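Local atomic coordinates of beta-galactosidase (Marinomonas sp. ef1, PDB entry 6Y2K), a protein that catalyses the hydrolysis of terminal beta-galactosyl residues, as a cold-active, hexameric glycoside hydrolase of family GH42. Residues A[68-73]-A[135-140]; A[238-243]-A[309-314]. One frame throughout, in Å; residues are numbered along the deposited sequence.

Interaction 1: A[68-73]-A[135-140]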
loop_
_atom_site.group_PDB
_atom_site.type_symbol
_atom_site.label_atom_id
_atom_site.label_comp_id
_atom_site.label_asym_id
_atom_site.label_seq_id
_atom_site.Cartn_x
_atom_site.Cartn_y
_atom_site.Cartn_z
ATOM N N VAL A 68 30.730 -49.322 -7.187
ATOM C CA VAL A 68 29.344 -49.432 -6.735
ATOM C C VAL A 68 29.194 -49.143 -5.243
ATOM O O VAL A 68 29.996 -49.602 -4.427
ATOM C CB VAL A 68 28.737 -50.804 -7.088
ATOM C CG1 VAL A 68 27.329 -50.950 -6.494
ATOM C CG2 VAL A 68 28.690 -50.967 -8.605
ATOM N N ILE A 69 28.158 -48.363 -4.914
ATOM C CA ILE A 69 27.705 -48.157 -3.545
ATOM C C ILE A 69 26.463 -49.025 -3.396
ATOM O O ILE A 69 25.446 -48.752 -4.029
ATOM C CB ILE A 69 27.326 -46.677 -3.269
ATOM C CG1 ILE A 69 28.504 -45.729 -3.551
ATOM C CG2 ILE A 69 26.830 -46.505 -1.834
ATOM C CD1 ILE A 69 28.085 -44.302 -3.867
ATOM N N LEU A 70 26.540 -50.064 -2.564
ATOM C CA LEU A 70 25.451 -51.034 -2.436
ATOM C C LEU A 70 24.583 -50.642 -1.239
ATOM O O LEU A 70 25.084 -50.509 -0.129
ATOM C CB LEU A 70 26.008 -52.448 -2.218
ATOM C CG LEU A 70 25.470 -53.622 -3.037
ATOM C CD1 LEU A 70 25.821 -54.941 -2.347
ATOM C CD2 LEU A 70 23.985 -53.546 -3.363
ATOM N N GLY A 71 23.289 -50.457 -1.458
ATOM C CA GLY A 71 22.370 -50.105 -0.364
ATOM C C GLY A 71 21.701 -51.321 0.268
ATOM O O GLY A 71 21.169 -52.157 -0.454
ATOM N N THR A 72 21.710 -51.419 1.602
ATOM C CA THR A 72 20.903 -52.423 2.287
ATOM C C THR A 72 19.435 -51.993 2.124
ATOM O O THR A 72 19.137 -50.801 2.188
ATOM C CB THR A 72 21.257 -52.634 3.787
ATOM O OG1 THR A 72 20.942 -51.470 4.568
ATOM C CG2 THR A 72 22.719 -52.996 3.950
ATOM N N PRO A 73 18.527 -52.955 1.899
ATOM C CA PRO A 73 17.157 -52.649 1.492
ATOM C C PRO A 73 16.140 -52.472 2.634
ATOM O O PRO A 73 14.929 -52.621 2.417
ATOM C CB PRO A 73 16.806 -53.869 0.640
ATOM C CG PRO A 73 17.473 -54.977 1.374
ATOM C CD PRO A 73 18.794 -54.403 1.809
ATOM N N ALA A 135 32.468 -50.848 -3.696
ATOM C CA ALA A 135 33.418 -49.960 -3.032
ATOM C C ALA A 135 32.904 -49.437 -1.694
ATOM O O ALA A 135 33.696 -49.014 -0.847
ATOM C CB ALA A 135 33.752 -48.800 -3.952
ATOM N N SER A 136 31.585 -49.496 -1.496
ATOM C CA SER A 136 30.932 -48.821 -0.387
ATOM C C SER A 136 29.561 -49.424 -0.111
ATOM O O SER A 136 28.954 -50.012 -1.009
ATOM C CB SER A 136 30.786 -47.337 -0.751
ATOM O OG SER A 136 29.970 -46.640 0.170
ATOM N N TRP A 137 29.070 -49.263 1.121
ATOM C CA TRP A 137 27.696 -49.637 1.465
ATOM C C TRP A 137 26.950 -48.454 2.053
ATOM O O TRP A 137 27.487 -47.768 2.921
ATOM C CB TRP A 137 27.668 -50.760 2.504
ATOM C CG TRP A 137 28.174 -52.097 2.048
ATOM C CD1 TRP A 137 29.474 -52.492 1.965
ATOM C CD2 TRP A 137 27.387 -53.221 1.654
ATOM N NE1 TRP A 137 29.546 -53.787 1.532
ATOM C CE2 TRP A 137 28.279 -54.265 1.342
ATOM C CE3 TRP A 137 26.007 -53.453 1.549
ATOM C CZ2 TRP A 137 27.841 -55.528 0.923
ATOM C CZ3 TRP A 137 25.569 -54.709 1.134
ATOM C CH2 TRP A 137 26.483 -55.728 0.820
ATOM N N GLN A 138 25.714 -48.237 1.595
ATOM C CA GLN A 138 24.770 -47.321 2.255
ATOM C C GLN A 138 23.845 -48.144 3.136
ATOM O O GLN A 138 23.169 -49.052 2.641
ATOM C CB GLN A 138 23.926 -46.550 1.230
ATOM C CG GLN A 138 22.872 -45.632 1.862
ATOM C CD GLN A 138 22.002 -44.938 0.840
ATOM O OE1 GLN A 138 22.456 -44.024 0.165
ATOM N NE2 GLN A 138 20.743 -45.362 0.726
ATOM N N THR A 139 23.799 -47.839 4.432
ATOM C CA THR A 139 22.839 -48.484 5.332
ATOM C C THR A 139 21.451 -47.874 5.144
ATOM O O THR A 139 21.296 -46.666 5.239
ATOM C CB THR A 139 23.247 -48.338 6.801
ATOM O OG1 THR A 139 23.512 -46.960 7.094
ATOM C CG2 THR A 139 24.491 -49.174 7.089
ATOM N N ASP A 140 20.453 -48.702 4.851
ATOM C CA ASP A 140 19.057 -48.260 4.834
ATOM C C ASP A 140 18.910 -47.112 3.785
ATOM O O ASP A 140 19.542 -47.168 2.708
ATOM C CB ASP A 140 18.654 -47.883 6.279
ATOM C CG ASP A 140 17.139 -47.870 6.528
ATOM O OD1 ASP A 140 16.521 -46.791 6.307
ATOM O OD2 ASP A 140 16.590 -48.888 7.020
#
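Backbone hydrogen bonds pair residues 68-71 with 135-138 as parallel strands whose short axes diverge by 25°. Ile69, Leu70 and Gly71 lie opposite Ser136, Trp137 and Gln138. Leu70 is held through both its N-H and its C=O: its N donates to Ser136 O at 2.9 Å, nearly straight, and its O accepts from Gln138 N at 2.9 Å. Val68 O takes Ala135 N at 2.9 Å and, weakly, Ser136 N. Beyond the paired residues, Thr72 N reaches Gln138 O almost along the C=O axis.

A side chain then extends the polar contact. Thr72 OG1, set between its own backbone N and carbonyl carbon (chi1 67°), receives Asp140 N at 2.8 Å, while Gln226 of helix 205-233 also bonds this hydroxyl. Gln138 NE2 reaches forward to Asp140 O at 2.9 Å, in the amide plane and on a carbonyl lone pair, so the loop after the strand is held from two directions.

Side-chain packing differs by face. Leu70 and Trp137 point the same way, toward the surrounding helices; Leu70 CB sits over the six-membered ring in a CH-pi contact, 4.1 Å from its centroid, and Leu70 CD1 comes to 3.3 Å from Trp137 CH2. On the other face Ile69 CG2 rests 3.7 Å from Ser136 OG, which bonds Asp238 O, and Ile69 meets Trp311 inside the barrel. Such parallel pairing, one face inward and one against helices, belongs to neighbouring strands three and four of a TIM barrel.

Interaction 2: A[238-243]-A[309-314]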
loop_
_atom_site.group_PDB
_atom_site.type_symbol
_atom_site.label_atom_id
_atom_site.label_comp_id
_atom_site.label_asym_id
_atom_site.label_seq_id
_atom_site.Cartn_x
_atom_site.Cartn_y
_atom_site.Cartn_z
ATOM N N ASP A 238 33.814 -48.382 2.292
ATOM C CA ASP A 238 33.322 -47.195 2.995
ATOM C C ASP A 238 31.863 -47.385 3.389
ATOM O O ASP A 238 31.024 -47.650 2.534
ATOM C CB ASP A 238 33.420 -45.944 2.117
ATOM C CG ASP A 238 34.848 -45.486 1.889
ATOM O OD1 ASP A 238 35.680 -45.581 2.808
ATOM O OD2 ASP A 238 35.116 -44.969 0.797
ATOM N N LEU A 239 31.574 -47.271 4.679
ATOM C CA LEU A 239 30.194 -47.345 5.169
ATOM C C LEU A 239 29.670 -45.921 5.316
ATOM O O LEU A 239 30.322 -45.066 5.925
ATOM C CB LEU A 239 30.138 -48.107 6.490
ATOM C CG LEU A 239 30.835 -49.484 6.480
ATOM C CD1 LEU A 239 30.649 -50.186 7.806
ATOM C CD2 LEU A 239 30.311 -50.352 5.344
ATOM N N VAL A 240 28.493 -45.686 4.744
ATOM C CA VAL A 240 27.923 -44.351 4.614
ATOM C C VAL A 240 26.423 -44.419 4.878
ATOM O O VAL A 240 25.802 -45.473 4.695
ATOM C CB VAL A 240 28.232 -43.764 3.204
ATOM C CG1 VAL A 240 27.615 -44.588 2.085
ATOM C CG2 VAL A 240 27.803 -42.305 3.080
ATOM N N HIS A 241 25.861 -43.307 5.343
ATOM C CA HIS A 241 24.422 -43.115 5.342
ATOM C C HIS A 241 24.074 -41.796 4.647
ATOM O O HIS A 241 24.901 -40.870 4.602
ATOM C CB HIS A 241 23.828 -43.163 6.753
ATOM C CG HIS A 241 22.335 -43.142 6.737
ATOM N ND1 HIS A 241 21.589 -44.233 6.348
ATOM C CD2 HIS A 241 21.453 -42.134 6.938
ATOM C CE1 HIS A 241 20.309 -43.910 6.352
ATOM N NE2 HIS A 241 20.199 -42.641 6.702
ATOM N N ASN A 242 22.868 -41.733 4.075
ATOM C CA ASN A 242 22.403 -40.545 3.349
ATOM C C ASN A 242 21.439 -39.707 4.210
ATOM O O ASN A 242 20.283 -40.067 4.403
ATOM C CB ASN A 242 21.830 -40.901 1.958
ATOM C CG ASN A 242 20.658 -41.874 2.002
ATOM O OD1 ASN A 242 20.551 -42.721 2.893
ATOM N ND2 ASN A 242 19.770 -41.758 1.017
ATOM N N TYR A 243 21.965 -38.597 4.728
ATOM C CA TYR A 243 21.228 -37.654 5.572
ATOM C C TYR A 243 20.487 -36.629 4.714
ATOM O O TYR A 243 20.633 -36.606 3.485
ATOM C CB TYR A 243 22.186 -36.944 6.530
ATOM C CG TYR A 243 23.068 -37.881 7.324
ATOM C CD1 TYR A 243 22.512 -38.866 8.134
ATOM C CD2 TYR A 243 24.462 -37.769 7.284
ATOM C CE1 TYR A 243 23.316 -39.729 8.877
ATOM C CE2 TYR A 243 25.275 -38.623 8.028
ATOM C CZ TYR A 243 24.699 -39.605 8.822
ATOM O OH TYR A 243 25.504 -40.461 9.566
ATOM N N ARG A 309 35.002 -36.350 5.972
ATOM C CA ARG A 309 34.569 -37.004 4.734
ATOM C C ARG A 309 33.079 -36.766 4.402
ATOM O O ARG A 309 32.178 -37.226 5.126
ATOM C CB ARG A 309 34.860 -38.494 4.826
ATOM C CG ARG A 309 36.347 -38.794 4.995
ATOM C CD ARG A 309 36.662 -40.253 4.716
ATOM N NE ARG A 309 36.368 -40.617 3.333
ATOM C CZ ARG A 309 36.238 -41.870 2.884
ATOM N NH1 ARG A 309 36.356 -42.913 3.707
ATOM N NH2 ARG A 309 35.977 -42.085 1.600
ATOM N N LEU A 310 32.857 -36.052 3.298
ATOM C CA LEU A 310 31.539 -35.603 2.853
ATOM C C LEU A 310 31.292 -36.093 1.444
ATOM O O LEU A 310 32.155 -35.909 0.589
ATOM C CB LEU A 310 31.508 -34.071 2.825
ATOM C CG LEU A 310 30.292 -33.373 2.191
ATOM C CD1 LEU A 310 29.050 -33.608 3.040
ATOM C CD2 LEU A 310 30.550 -31.886 2.018
ATOM N N TRP A 311 30.128 -36.708 1.215
ATOM C CA TRP A 311 29.584 -36.953 -0.118
ATOM C C TRP A 311 28.207 -36.295 -0.224
ATOM O O TRP A 311 27.559 -36.022 0.788
ATOM C CB TRP A 311 29.376 -38.447 -0.401
ATOM C CG TRP A 311 30.589 -39.343 -0.414
ATOM C CD1 TRP A 311 31.897 -38.985 -0.314
ATOM C CD2 TRP A 311 30.575 -40.764 -0.565
ATOM N NE1 TRP A 311 32.707 -40.095 -0.371
ATOM C CE2 TRP A 311 31.917 -41.204 -0.533
ATOM C CE3 TRP A 311 29.556 -41.709 -0.719
ATOM C CZ2 TRP A 311 32.268 -42.561 -0.642
ATOM C CZ3 TRP A 311 29.904 -43.067 -0.827
ATOM C CH2 TRP A 311 31.255 -43.472 -0.797
ATOM N N ILE A 312 27.764 -36.051 -1.454
ATOM C CA ILE A 312 26.362 -35.778 -1.726
ATOM C C ILE A 312 25.865 -37.045 -2.423
ATOM O O ILE A 312 26.245 -37.311 -3.559
ATOM C CB ILE A 312 26.153 -34.525 -2.613
ATOM C CG1 ILE A 312 26.294 -33.232 -1.789
ATOM C CG2 ILE A 312 24.750 -34.522 -3.233
ATOM C CD1 ILE A 312 27.618 -33.029 -1.088
ATOM N N MET A 313 25.057 -37.842 -1.723
ATOM C CA MET A 313 24.527 -39.087 -2.280
ATOM C C MET A 313 23.424 -38.840 -3.300
ATOM O O MET A 313 23.283 -39.617 -4.235
ATOM C CB MET A 313 23.989 -39.993 -1.174
ATOM C CG MET A 313 23.660 -41.411 -1.614
ATOM S SD MET A 313 25.152 -42.312 -2.106
ATOM C CE MET A 313 25.796 -42.732 -0.499
ATOM N N GLU A 314 22.633 -37.781 -3.104
ATOM C CA GLU A 314 21.522 -37.445 -4.005
ATOM C C GLU A 314 21.515 -35.943 -4.302
ATOM O O GLU A 314 21.271 -35.129 -3.409
ATOM C CB GLU A 314 20.170 -37.854 -3.395
ATOM C CG GLU A 314 20.029 -39.331 -3.022
ATOM C CD GLU A 314 18.694 -39.675 -2.387
ATOM O OE1 GLU A 314 17.781 -38.827 -2.426
ATOM O OE2 GLU A 314 18.540 -40.801 -1.843
#
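The interior of the TIM barrel, bridged between its fifth and seventh strands, is the setting of this contact: strand 261-266 runs between the two, so 238-243 and 309-314 meet through side chains, their nearest CA atoms, those of Asn242 and Met313, being 6.2 Å apart. Three levels follow one another along the barrel.

At the N-terminal end a salt bridge joins Asp238 and Arg309. The guanidinium approaches end-on, NH1 to OD1 at 2.9 Å and NH2 to OD2 at 3.1 Å, with both oxygens close to its plane. The carboxylate is turned 70° against that plane, so each oxygen is met from above the carboxylate plane. The bend of Arg309 at chi3 (63°) accompanies this end-on grip, and its NE holds Glu347 in a second salt bridge.

The middle level is apolar. Val240 CG1 lies 3.7 Å from Met313 CE, tip to tip, and 4.0 Å from Trp311 CZ3, which it approaches crosswise. Met313, bent at chi2 and chi3, brings its methyl to the edge of the Trp311 ring, while Met313 CB packs 3.9 Å from Asn242 CB.

At the C-terminal end Asn242 ND2 makes a weak hydrogen bond to Glu314 OE2 at 3.3 Å; its stronger partner is Asn141 OD1. Glu314 is also bound by Arg33 and Tyr267, and a glycerol, probably from the crystallisation liquor, lies about 4 Å from the Glu314 side chain. Glu314 stands at the end of strand seven, where clan GH-A enzymes carry their nucleophile, so it is probably that residue. Ser136 and Gln138 of strand 134-138 and Ser263 of strand 261-266 pack against this core, whereas Leu239 faces helix 205-233.

Along the chain, interaction 1 closes first: 61 residues, including helices 79-84 and 111-128, separate 68-73 from 135-140. Helices 154-168, 171-178 and 205-233 then intervene before interaction 2 opens at residue 238, and its loop of 65 residues runs through strand 261-266 to 309-314. The two loops follow in series and neither nest nor cross. Their centres lie 10 Å apart, and strands 134-138 and 238-244 are neighbours in the barrel, linked by a probable hydrogen bond between Thr139 O and His241 ND1. Interaction 1 thus joins adjacent barrel strands in the wall, and interaction 2 spans the interior.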